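Local coordinates for Lmo0135 protein (Listeria monocytogenes EGD-e, PDB 5ISU) that probably binds peptides outside the cell as the substrate-binding component of an ABC transporter, and delivers them for uptake, at residues F263-P268 / S422-K427; L275-S280 / D458-Y463; D315-Y320 / I452-A457. All blocks are in the same frame, centred on the assembly; numbering follows the deposited sequence.

Contact 1: residues F263-P268 / S422-K427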
loop_
_atom_site.group_PDB
_atom_site.type_symbol
_atom_site.label_atom_id
_atom_site.label_comp_id
_atom_site.label_asym_id
_atom_site.label_seq_id
_atom_site.Cartn_x
_atom_site.Cartn_y
_atom_site.Cartn_z
ATOM N N PHE A 263 -12.952 -13.018 -9.854
ATOM C CA PHE A 263 -14.071 -13.863 -10.332
ATOM C C PHE A 263 -14.621 -14.575 -9.105
ATOM O O PHE A 263 -13.896 -15.342 -8.473
ATOM C CB PHE A 263 -13.623 -14.867 -11.390
ATOM C CG PHE A 263 -13.072 -14.226 -12.647
ATOM C CD1 PHE A 263 -13.896 -13.499 -13.486
ATOM C CD2 PHE A 263 -11.748 -14.412 -13.018
ATOM C CE1 PHE A 263 -13.398 -12.917 -14.641
ATOM C CE2 PHE A 263 -11.247 -13.844 -14.178
ATOM C CZ PHE A 263 -12.076 -13.096 -14.989
ATOM N N ASN A 264 -15.880 -14.294 -8.754
ATOM C CA ASN A 264 -16.497 -14.865 -7.538
ATOM C C ASN A 264 -16.880 -16.333 -7.696
ATOM O O ASN A 264 -17.949 -16.650 -8.230
ATOM C CB ASN A 264 -17.739 -14.064 -7.138
ATOM C CG ASN A 264 -18.237 -14.397 -5.730
ATOM O OD1 ASN A 264 -17.766 -15.336 -5.090
ATOM N ND2 ASN A 264 -19.176 -13.602 -5.233
ATOM N N GLU A 265 -16.034 -17.228 -7.191
ATOM C CA GLU A 265 -16.309 -18.661 -7.289
ATOM C C GLU A 265 -17.494 -19.161 -6.439
ATOM O O GLU A 265 -17.821 -20.340 -6.496
ATOM C CB GLU A 265 -15.047 -19.482 -7.034
ATOM C CG GLU A 265 -13.965 -19.164 -8.053
ATOM C CD GLU A 265 -12.745 -20.067 -7.966
ATOM O OE1 GLU A 265 -12.870 -21.225 -7.519
ATOM O OE2 GLU A 265 -11.657 -19.622 -8.405
ATOM N N ASN A 266 -18.115 -18.287 -5.642
ATOM C CA ASN A 266 -19.337 -18.678 -4.913
ATOM C C ASN A 266 -20.512 -18.806 -5.913
ATOM O O ASN A 266 -21.499 -19.484 -5.621
ATOM C CB ASN A 266 -19.683 -17.714 -3.771
ATOM C CG ASN A 266 -18.748 -17.852 -2.576
ATOM O OD1 ASN A 266 -18.005 -18.838 -2.451
ATOM N ND2 ASN A 266 -18.805 -16.875 -1.668
ATOM N N GLN A 267 -20.404 -18.145 -7.075
ATOM C CA GLN A 267 -21.405 -18.301 -8.132
ATOM C C GLN A 267 -21.000 -19.581 -8.854
ATOM O O GLN A 267 -19.878 -19.681 -9.324
ATOM C CB GLN A 267 -21.440 -17.116 -9.111
ATOM C CG GLN A 267 -21.988 -15.825 -8.510
ATOM C CD GLN A 267 -22.460 -14.831 -9.566
ATOM O OE1 GLN A 267 -22.170 -14.979 -10.753
ATOM N NE2 GLN A 267 -23.203 -13.815 -9.133
ATOM N N PRO A 268 -21.900 -20.580 -8.917
ATOM C CA PRO A 268 -21.526 -21.854 -9.555
ATOM C C PRO A 268 -20.836 -21.742 -10.929
ATOM O O PRO A 268 -19.831 -22.406 -11.152
ATOM C CB PRO A 268 -22.861 -22.591 -9.676
ATOM C CG PRO A 268 -23.705 -22.035 -8.583
ATOM C CD PRO A 268 -23.274 -20.610 -8.379
ATOM N N SER A 422 -12.184 -13.732 -4.568
ATOM C CA SER A 422 -12.543 -14.725 -5.560
ATOM C C SER A 422 -13.138 -16.002 -4.921
ATOM O O SER A 422 -13.748 -16.802 -5.619
ATOM C CB SER A 422 -11.313 -15.076 -6.400
ATOM O OG SER A 422 -10.741 -13.922 -7.017
ATOM N N ASN A 423 -12.959 -16.175 -3.607
ATOM C CA ASN A 423 -13.446 -17.357 -2.862
ATOM C C ASN A 423 -12.862 -18.668 -3.436
ATOM O O ASN A 423 -13.525 -19.716 -3.455
ATOM C CB ASN A 423 -14.983 -17.396 -2.813
ATOM C CG ASN A 423 -15.575 -16.178 -2.131
ATOM O OD1 ASN A 423 -15.340 -15.946 -0.957
ATOM N ND2 ASN A 423 -16.382 -15.410 -2.867
ATOM N N TYR A 424 -11.601 -18.579 -3.863
ATOM C CA TYR A 424 -10.836 -19.687 -4.446
ATOM C C TYR A 424 -10.268 -20.596 -3.354
ATOM O O TYR A 424 -9.497 -20.154 -2.506
ATOM C CB TYR A 424 -9.716 -19.083 -5.294
ATOM C CG TYR A 424 -8.696 -20.022 -5.900
ATOM C CD1 TYR A 424 -9.030 -20.870 -6.955
ATOM C CD2 TYR A 424 -7.368 -19.988 -5.486
ATOM C CE1 TYR A 424 -8.079 -21.687 -7.540
ATOM C CE2 TYR A 424 -6.418 -20.807 -6.065
ATOM C CZ TYR A 424 -6.774 -21.648 -7.090
ATOM O OH TYR A 424 -5.824 -22.460 -7.663
ATOM N N HIS A 425 -10.653 -21.870 -3.386
ATOM C CA HIS A 425 -10.220 -22.836 -2.373
ATOM C C HIS A 425 -9.333 -23.920 -2.976
ATOM O O HIS A 425 -9.807 -24.799 -3.705
ATOM C CB HIS A 425 -11.438 -23.447 -1.676
ATOM C CG HIS A 425 -12.430 -22.427 -1.214
ATOM N ND1 HIS A 425 -12.106 -21.425 -0.320
ATOM C CD2 HIS A 425 -13.736 -22.250 -1.518
ATOM C CE1 HIS A 425 -13.167 -20.669 -0.103
ATOM N NE2 HIS A 425 -14.172 -21.153 -0.812
ATOM N N ASN A 426 -8.045 -23.852 -2.648
ATOM C CA ASN A 426 -7.054 -24.797 -3.141
ATOM C C ASN A 426 -6.030 -25.137 -2.041
ATOM O O ASN A 426 -5.061 -24.390 -1.836
ATOM C CB ASN A 426 -6.364 -24.177 -4.365
ATOM C CG ASN A 426 -5.278 -25.064 -4.950
ATOM O OD1 ASN A 426 -4.852 -26.066 -4.343
ATOM N ND2 ASN A 426 -4.805 -24.692 -6.132
ATOM N N LYS A 427 -6.254 -26.271 -1.358
ATOM C CA LYS A 427 -5.366 -26.752 -0.281
ATOM C C LYS A 427 -3.893 -26.892 -0.671
ATOM O O LYS A 427 -3.016 -26.549 0.110
ATOM C CB LYS A 427 -5.842 -28.096 0.301
ATOM C CG LYS A 427 -6.894 -28.019 1.391
ATOM C CD LYS A 427 -7.076 -29.413 2.009
ATOM C CE LYS A 427 -7.927 -29.432 3.276
ATOM N NZ LYS A 427 -9.334 -29.012 3.034
HETATM O O HOH W 1 -16.269 -20.989 -3.202
#
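Asn264 and Ser422 bring their backbones within 4.4 Å, CA to CA, and Glu265 N donates a fairly straight bond (163°) to Ser422 O at 2.8 Å. Most of both segments is loop. Residues 264-267 form a type I beta turn. Asn264 has CG anti to its backbone N (chi1 -167°), and its OD1 is gripped twice. Asn423 ND2 donates to Asn264 OD1 at 2.6 Å, and Asn266 N to the same oxygen from the opposite face of the amide plane. The amides of Asn266 and Asn423 stack nearly parallel, 14° apart. Their two ND2 groups do not bond each other; Asn266 ND2 donates to Arg388 O, and Asn423 OD1 accepts from Arg388 NE. Water 1 donates to both Asn266 OD1 and Asn423 O. Glu265 runs extended beside Tyr424, and its OE2 lies at the ring edge, 3.2 Å from Tyr424 CD1, and makes a long, weak ion pair with Arg276 NH1. The Tyr424 hydroxyl is bonded to Asp459 and also accepts from Asn426 ND2. Asn426 in turn caps helix 427-438. The Asn266 N to Asn264 OD1 bond makes an Asx turn, which overlaps the beta turn after strand 248-263.

Contact 2: residues L275-S280 / D458-Y463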
loop_
_atom_site.group_PDB
_atom_site.type_symbol
_atom_site.label_atom_id
_atom_site.label_comp_id
_atom_site.label_asym_id
_atom_site.label_seq_id
_atom_site.Cartn_x
_atom_site.Cartn_y
_atom_site.Cartn_z
ATOM N N LEU A 275 -14.459 -20.959 -18.106
ATOM C CA LEU A 275 -15.189 -19.695 -18.150
ATOM C C LEU A 275 -14.297 -18.539 -17.727
ATOM O O LEU A 275 -14.292 -17.492 -18.378
ATOM C CB LEU A 275 -16.428 -19.729 -17.268
ATOM C CG LEU A 275 -17.323 -18.483 -17.335
ATOM C CD1 LEU A 275 -17.718 -18.143 -18.773
ATOM C CD2 LEU A 275 -18.557 -18.676 -16.470
ATOM N N ARG A 276 -13.537 -18.734 -16.644
ATOM C CA ARG A 276 -12.623 -17.701 -16.143
ATOM C C ARG A 276 -11.572 -17.335 -17.191
ATOM O O ARG A 276 -11.216 -16.157 -17.335
ATOM C CB ARG A 276 -11.939 -18.127 -14.831
ATOM C CG ARG A 276 -12.909 -18.316 -13.670
ATOM C CD ARG A 276 -12.231 -18.288 -12.315
ATOM N NE ARG A 276 -11.213 -19.325 -12.155
ATOM C CZ ARG A 276 -11.432 -20.571 -11.712
ATOM N NH1 ARG A 276 -12.657 -20.990 -11.395
ATOM N NH2 ARG A 276 -10.410 -21.415 -11.593
ATOM N N GLN A 277 -11.088 -18.341 -17.917
ATOM C CA GLN A 277 -10.098 -18.126 -18.970
ATOM C C GLN A 277 -10.729 -17.425 -20.163
ATOM O O GLN A 277 -10.097 -16.567 -20.796
ATOM C CB GLN A 277 -9.463 -19.436 -19.399
ATOM C CG GLN A 277 -8.553 -20.059 -18.354
ATOM C CD GLN A 277 -8.027 -21.423 -18.774
ATOM O OE1 GLN A 277 -8.591 -22.067 -19.650
ATOM N NE2 GLN A 277 -6.950 -21.873 -18.138
ATOM N N ALA A 278 -11.977 -17.777 -20.473
ATOM C CA ALA A 278 -12.688 -17.109 -21.568
ATOM C C ALA A 278 -12.826 -15.606 -21.283
ATOM O O ALA A 278 -12.632 -14.783 -22.175
ATOM C CB ALA A 278 -14.055 -17.730 -21.780
ATOM N N LEU A 279 -13.115 -15.266 -20.026
ATOM C CA LEU A 279 -13.307 -13.878 -19.594
ATOM C C LEU A 279 -11.988 -13.115 -19.448
ATOM O O LEU A 279 -11.991 -11.917 -19.135
ATOM C CB LEU A 279 -14.096 -13.827 -18.281
ATOM C CG LEU A 279 -15.494 -14.455 -18.287
ATOM C CD1 LEU A 279 -16.086 -14.481 -16.884
ATOM C CD2 LEU A 279 -16.440 -13.751 -19.257
ATOM N N SER A 280 -10.875 -13.821 -19.640
ATOM C CA SER A 280 -9.553 -13.211 -19.623
ATOM C C SER A 280 -9.134 -12.977 -21.083
ATOM O O SER A 280 -8.715 -11.864 -21.470
ATOM C CB SER A 280 -8.540 -14.116 -18.902
ATOM O OG SER A 280 -8.968 -14.393 -17.585
ATOM N N ASP A 458 -2.390 -19.605 -14.058
ATOM C CA ASP A 458 -2.953 -20.781 -14.739
ATOM C C ASP A 458 -4.420 -21.028 -14.392
ATOM O O ASP A 458 -5.192 -21.354 -15.275
ATOM C CB ASP A 458 -2.149 -22.035 -14.440
ATOM C CG ASP A 458 -0.744 -21.982 -15.015
ATOM O OD1 ASP A 458 -0.495 -21.190 -15.942
ATOM O OD2 ASP A 458 0.117 -22.753 -14.544
ATOM N N ASP A 459 -4.819 -20.827 -13.136
ATOM C CA ASP A 459 -6.236 -21.046 -12.740
ATOM C C ASP A 459 -7.141 -19.832 -12.942
ATOM O O ASP A 459 -8.335 -19.864 -12.571
ATOM C CB ASP A 459 -6.345 -21.549 -11.290
ATOM C CG ASP A 459 -5.961 -23.013 -11.144
ATOM O OD1 ASP A 459 -5.638 -23.642 -12.168
ATOM O OD2 ASP A 459 -6.003 -23.538 -10.006
ATOM N N ALA A 460 -6.585 -18.784 -13.553
ATOM C CA ALA A 460 -7.302 -17.545 -13.782
ATOM C C ALA A 460 -8.171 -17.177 -12.591
ATOM O O ALA A 460 -9.375 -16.951 -12.733
ATOM C CB ALA A 460 -8.124 -17.633 -15.058
ATOM N N VAL A 461 -7.544 -17.121 -11.420
ATOM C CA VAL A 461 -8.229 -16.779 -10.164
ATOM C C VAL A 461 -8.723 -15.337 -10.196
ATOM O O VAL A 461 -9.811 -15.021 -9.693
ATOM C CB VAL A 461 -7.301 -16.987 -8.955
ATOM C CG1 VAL A 461 -8.013 -16.626 -7.660
ATOM C CG2 VAL A 461 -6.823 -18.432 -8.920
ATOM N N ILE A 462 -7.892 -14.463 -10.753
ATOM C CA ILE A 462 -8.242 -13.062 -10.949
ATOM C C ILE A 462 -7.775 -12.691 -12.349
ATOM O O ILE A 462 -7.240 -13.530 -13.058
ATOM C CB ILE A 462 -7.531 -12.138 -9.945
ATOM C CG1 ILE A 462 -6.001 -12.203 -10.130
ATOM C CG2 ILE A 462 -7.933 -12.504 -8.523
ATOM C CD1 ILE A 462 -5.256 -11.080 -9.444
ATOM N N TYR A 463 -7.989 -11.440 -12.728
ATOM C CA TYR A 463 -7.476 -10.890 -13.977
ATOM C C TYR A 463 -6.675 -9.641 -13.586
ATOM O O TYR A 463 -7.268 -8.609 -13.307
ATOM C CB TYR A 463 -8.592 -10.522 -14.966
ATOM C CG TYR A 463 -8.041 -10.042 -16.298
ATOM C CD1 TYR A 463 -7.696 -10.946 -17.282
ATOM C CD2 TYR A 463 -7.824 -8.690 -16.546
ATOM C CE1 TYR A 463 -7.166 -10.528 -18.485
ATOM C CE2 TYR A 463 -7.302 -8.259 -17.740
ATOM C CZ TYR A 463 -6.975 -9.188 -18.718
ATOM O OH TYR A 463 -6.461 -8.782 -19.946
HETATM O O HOH W 2 -7.010 -14.339 -15.780
#
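Arg276, on helix 273-281, reaches the Schellman motif that ends helix 442-458, where the chain turns into strand 462-475. Ala460 is the C-prime residue of that motif and has positive phi (40°). The turn leaves the carbonyls of Asp459 and Ala460 within range of the arginine. The guanidinium grips Asp459 O side-on with two nitrogens. Arg276 NH2 donates to Asp459 O at 2.8 Å, in the carbonyl plane. Arg276 NE donates to the same oxygen at 3.0 Å, nearly along the C=O axis. Asp459 O itself lies only 3° out of the guanidinium plane, a geometry that would limit rotation of the group. A bend at chi3 (-60°) places NE for this grip. NE also makes a weak bond to Ala460 O. The third nitrogen, NH1, turns elsewhere and donates to Leu270 O. The positive guanidinium probably complements these two carbonyls of the turn just past the helix.

The Ala460 methyl is directed toward the helix and meets Arg276 CB at 3.9 Å. Gln277 stretches out alongside; its CG touches the same methyl, and its NE2 makes a weak bond to Asp458 O. One turn on, Ser280 CB packs on Tyr463 CD1 at 3.7 Å. Tyr463 CB is directed toward the helix, and Tyr463 CE1 lies 3.6 Å from Ser280 O. Phe263, from strand 248-263, packs on Arg276, Leu279 and Ser280. The Ser280 hydroxyl donates back to Arg276 O at 2.9 Å and accepts from water 2, which also donates to Ile462 O at 2.8 Å.

Contact 3: residues D315-Y320 / I452-A457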
loop_
_atom_site.group_PDB
_atom_site.type_symbol
_atom_site.label_atom_id
_atom_site.label_comp_id
_atom_site.label_asym_id
_atom_site.label_seq_id
_atom_site.Cartn_x
_atom_site.Cartn_y
_atom_site.Cartn_z
ATOM N N ASP A 315 7.328 -11.620 -14.513
ATOM C CA ASP A 315 6.288 -11.331 -15.513
ATOM C C ASP A 315 6.111 -12.496 -16.488
ATOM O O ASP A 315 5.388 -12.365 -17.483
ATOM C CB ASP A 315 6.574 -10.018 -16.281
ATOM C CG ASP A 315 7.801 -10.105 -17.212
ATOM O OD1 ASP A 315 8.397 -11.196 -17.390
ATOM O OD2 ASP A 315 8.165 -9.056 -17.782
ATOM N N LYS A 316 6.758 -13.631 -16.201
ATOM C CA LYS A 316 6.680 -14.808 -17.046
ATOM C C LYS A 316 5.584 -15.753 -16.567
ATOM O O LYS A 316 5.846 -16.886 -16.167
ATOM C CB LYS A 316 8.029 -15.529 -17.052
ATOM C CG LYS A 316 9.187 -14.662 -17.485
ATOM C CD LYS A 316 10.477 -15.443 -17.416
ATOM C CE LYS A 316 11.653 -14.575 -17.803
ATOM N NZ LYS A 316 12.901 -15.365 -17.713
ATOM N N VAL A 317 4.351 -15.274 -16.602
ATOM C CA VAL A 317 3.191 -16.075 -16.218
ATOM C C VAL A 317 2.190 -15.981 -17.360
ATOM O O VAL A 317 2.332 -15.129 -18.234
ATOM C CB VAL A 317 2.533 -15.584 -14.882
ATOM C CG1 VAL A 317 3.470 -15.787 -13.710
ATOM C CG2 VAL A 317 2.095 -14.124 -14.954
ATOM N N GLU A 318 1.182 -16.842 -17.357
ATOM C CA GLU A 318 0.172 -16.787 -18.405
ATOM C C GLU A 318 -0.615 -15.474 -18.259
ATOM O O GLU A 318 -1.026 -15.121 -17.149
ATOM C CB GLU A 318 -0.768 -18.003 -18.360
ATOM C CG GLU A 318 -1.852 -17.991 -19.447
ATOM C CD GLU A 318 -1.292 -17.790 -20.854
ATOM O OE1 GLU A 318 -0.264 -18.436 -21.198
ATOM O OE2 GLU A 318 -1.882 -16.985 -21.620
ATOM N N THR A 319 -0.806 -14.761 -19.372
ATOM C CA THR A 319 -1.513 -13.491 -19.359
ATOM C C THR A 319 -2.776 -13.466 -20.203
ATOM O O THR A 319 -3.487 -12.461 -20.190
ATOM C CB THR A 319 -0.577 -12.310 -19.724
ATOM O OG1 THR A 319 0.138 -12.591 -20.934
ATOM C CG2 THR A 319 0.415 -12.105 -18.631
ATOM N N TYR A 320 -3.073 -14.556 -20.905
ATOM C CA TYR A 320 -4.295 -14.668 -21.701
ATOM C C TYR A 320 -4.459 -13.515 -22.664
ATOM O O TYR A 320 -5.485 -12.838 -22.652
ATOM C CB TYR A 320 -5.520 -14.749 -20.784
ATOM C CG TYR A 320 -5.425 -15.876 -19.800
ATOM C CD1 TYR A 320 -5.775 -17.157 -20.179
ATOM C CD2 TYR A 320 -4.964 -15.673 -18.504
ATOM C CE1 TYR A 320 -5.669 -18.220 -19.318
ATOM C CE2 TYR A 320 -4.873 -16.741 -17.617
ATOM C CZ TYR A 320 -5.237 -18.015 -18.045
ATOM O OH TYR A 320 -5.174 -19.116 -17.244
ATOM N N ILE A 452 3.559 -20.288 -7.135
ATOM C CA ILE A 452 2.336 -19.622 -6.652
ATOM C C ILE A 452 1.808 -18.654 -7.713
ATOM O O ILE A 452 0.623 -18.700 -8.062
ATOM C CB ILE A 452 2.563 -18.933 -5.287
ATOM C CG1 ILE A 452 2.847 -20.005 -4.218
ATOM C CG2 ILE A 452 1.344 -18.105 -4.888
ATOM C CD1 ILE A 452 3.242 -19.459 -2.870
ATOM N N GLN A 453 2.708 -17.845 -8.274
ATOM C CA GLN A 453 2.346 -16.895 -9.338
ATOM C C GLN A 453 1.838 -17.663 -10.548
ATOM O O GLN A 453 0.835 -17.290 -11.158
ATOM C CB GLN A 453 3.533 -15.972 -9.718
ATOM C CG GLN A 453 3.956 -15.000 -8.615
ATOM C CD GLN A 453 5.183 -14.187 -8.980
ATOM O OE1 GLN A 453 5.103 -13.166 -9.688
ATOM N NE2 GLN A 453 6.330 -14.621 -8.486
ATOM N N ASN A 454 2.526 -18.744 -10.888
ATOM C CA ASN A 454 2.097 -19.595 -11.996
ATOM C C ASN A 454 0.751 -20.270 -11.764
ATOM O O ASN A 454 -0.078 -20.281 -12.671
ATOM C CB ASN A 454 3.187 -20.610 -12.365
ATOM C CG ASN A 454 4.247 -19.993 -13.263
ATOM O OD1 ASN A 454 5.414 -19.868 -12.899
ATOM N ND2 ASN A 454 3.815 -19.534 -14.419
ATOM N N THR A 455 0.495 -20.773 -10.554
ATOM C CA THR A 455 -0.790 -21.439 -10.288
ATOM C C THR A 455 -1.950 -20.450 -10.351
ATOM O O THR A 455 -2.973 -20.730 -10.971
ATOM C CB THR A 455 -0.809 -22.165 -8.941
ATOM O OG1 THR A 455 0.309 -23.060 -8.859
ATOM C CG2 THR A 455 -2.108 -22.963 -8.769
ATOM N N ILE A 456 -1.788 -19.288 -9.730
ATOM C CA ILE A 456 -2.830 -18.259 -9.767
ATOM C C ILE A 456 -3.159 -17.841 -11.209
ATOM O O ILE A 456 -4.346 -17.680 -11.570
ATOM C CB ILE A 456 -2.420 -17.014 -8.926
ATOM C CG1 ILE A 456 -2.391 -17.354 -7.419
ATOM C CG2 ILE A 456 -3.343 -15.828 -9.186
ATOM C CD1 ILE A 456 -3.700 -17.862 -6.848
ATOM N N ALA A 457 -2.121 -17.648 -12.019
ATOM C CA ALA A 457 -2.309 -17.251 -13.412
ATOM C C ALA A 457 -2.936 -18.400 -14.199
ATOM O O ALA A 457 -3.910 -18.201 -14.904
ATOM C CB ALA A 457 -0.989 -16.820 -14.046
#
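Val317 and Ala457 meet side chain to side chain, with Val317 CB 3.8 Å from Ala457 CB. This is loop-on-helix packing in a family 5 solute-binding protein of the periplasmic-binding-protein class. The contact lays the irregular segment 315-320, which leads toward helix 324-334, against the last turns of helix 442-458. Ala457 points at the loop, and its methyl is the main surface met there. Glu318 O lies 3.5 Å from Ala457 CB. Val317 has CG1 anti to its carbonyl carbon (chi1 -66°). CG1 packs 4.0 Å from Gln453 CB, one turn earlier on the helix, and also reaches the side chain of Asn454. CG2 is 4.2 Å from Ala457 CB.

A polar bond joins the apolar patch at the helix end. The Tyr320 hydroxyl donates to Ala457 O at 2.8 Å. This oxygen lies at the edge of the ring, near its plane, and the hydroxyl is tilted 18° from the carbonyl plane. Gln277 NE2 makes a weak bond to the same hydroxyl.

The next shell holds Tyr320 and Gln453 in place. From helix 273-281, Tyr281 meets the Tyr320 ring edge-to-face and Ser280 packs on Tyr320 too. The amide of Gln453 is tied to Ser304, Thr314 and the backbone O of Tyr312, so the helix is joined to the loop before this segment as well. Glu318 folds back over one face of the Tyr320 ring, its CG 3.6 Å from the ring plane, over the centre. Its OE2 accepts from the Tyr320 N at 2.8 Å.

From the N terminus, strand 248-263 runs into 263-268, the first half of contact 1, and helix 273-281 follows with the first half of contact 2. The loop 315-320 opens contact 3. The chain then passes through three more strands of the same mixed sheet before 422-427 closes contact 1. Next, 452-457 closes contact 3, and 458-463 closes contact 2. Contact 3 is therefore nested inside contact 2, and contact 1 crosses both. Contact 1 ties the loop after strand 248-263 to the loop leading into helix 427-438. Contact 2 ties helix 273-281 to the turn between helix 442-458 and strand 462-475, and contact 3 ties the loop before helix 324-334 to helix 442-458.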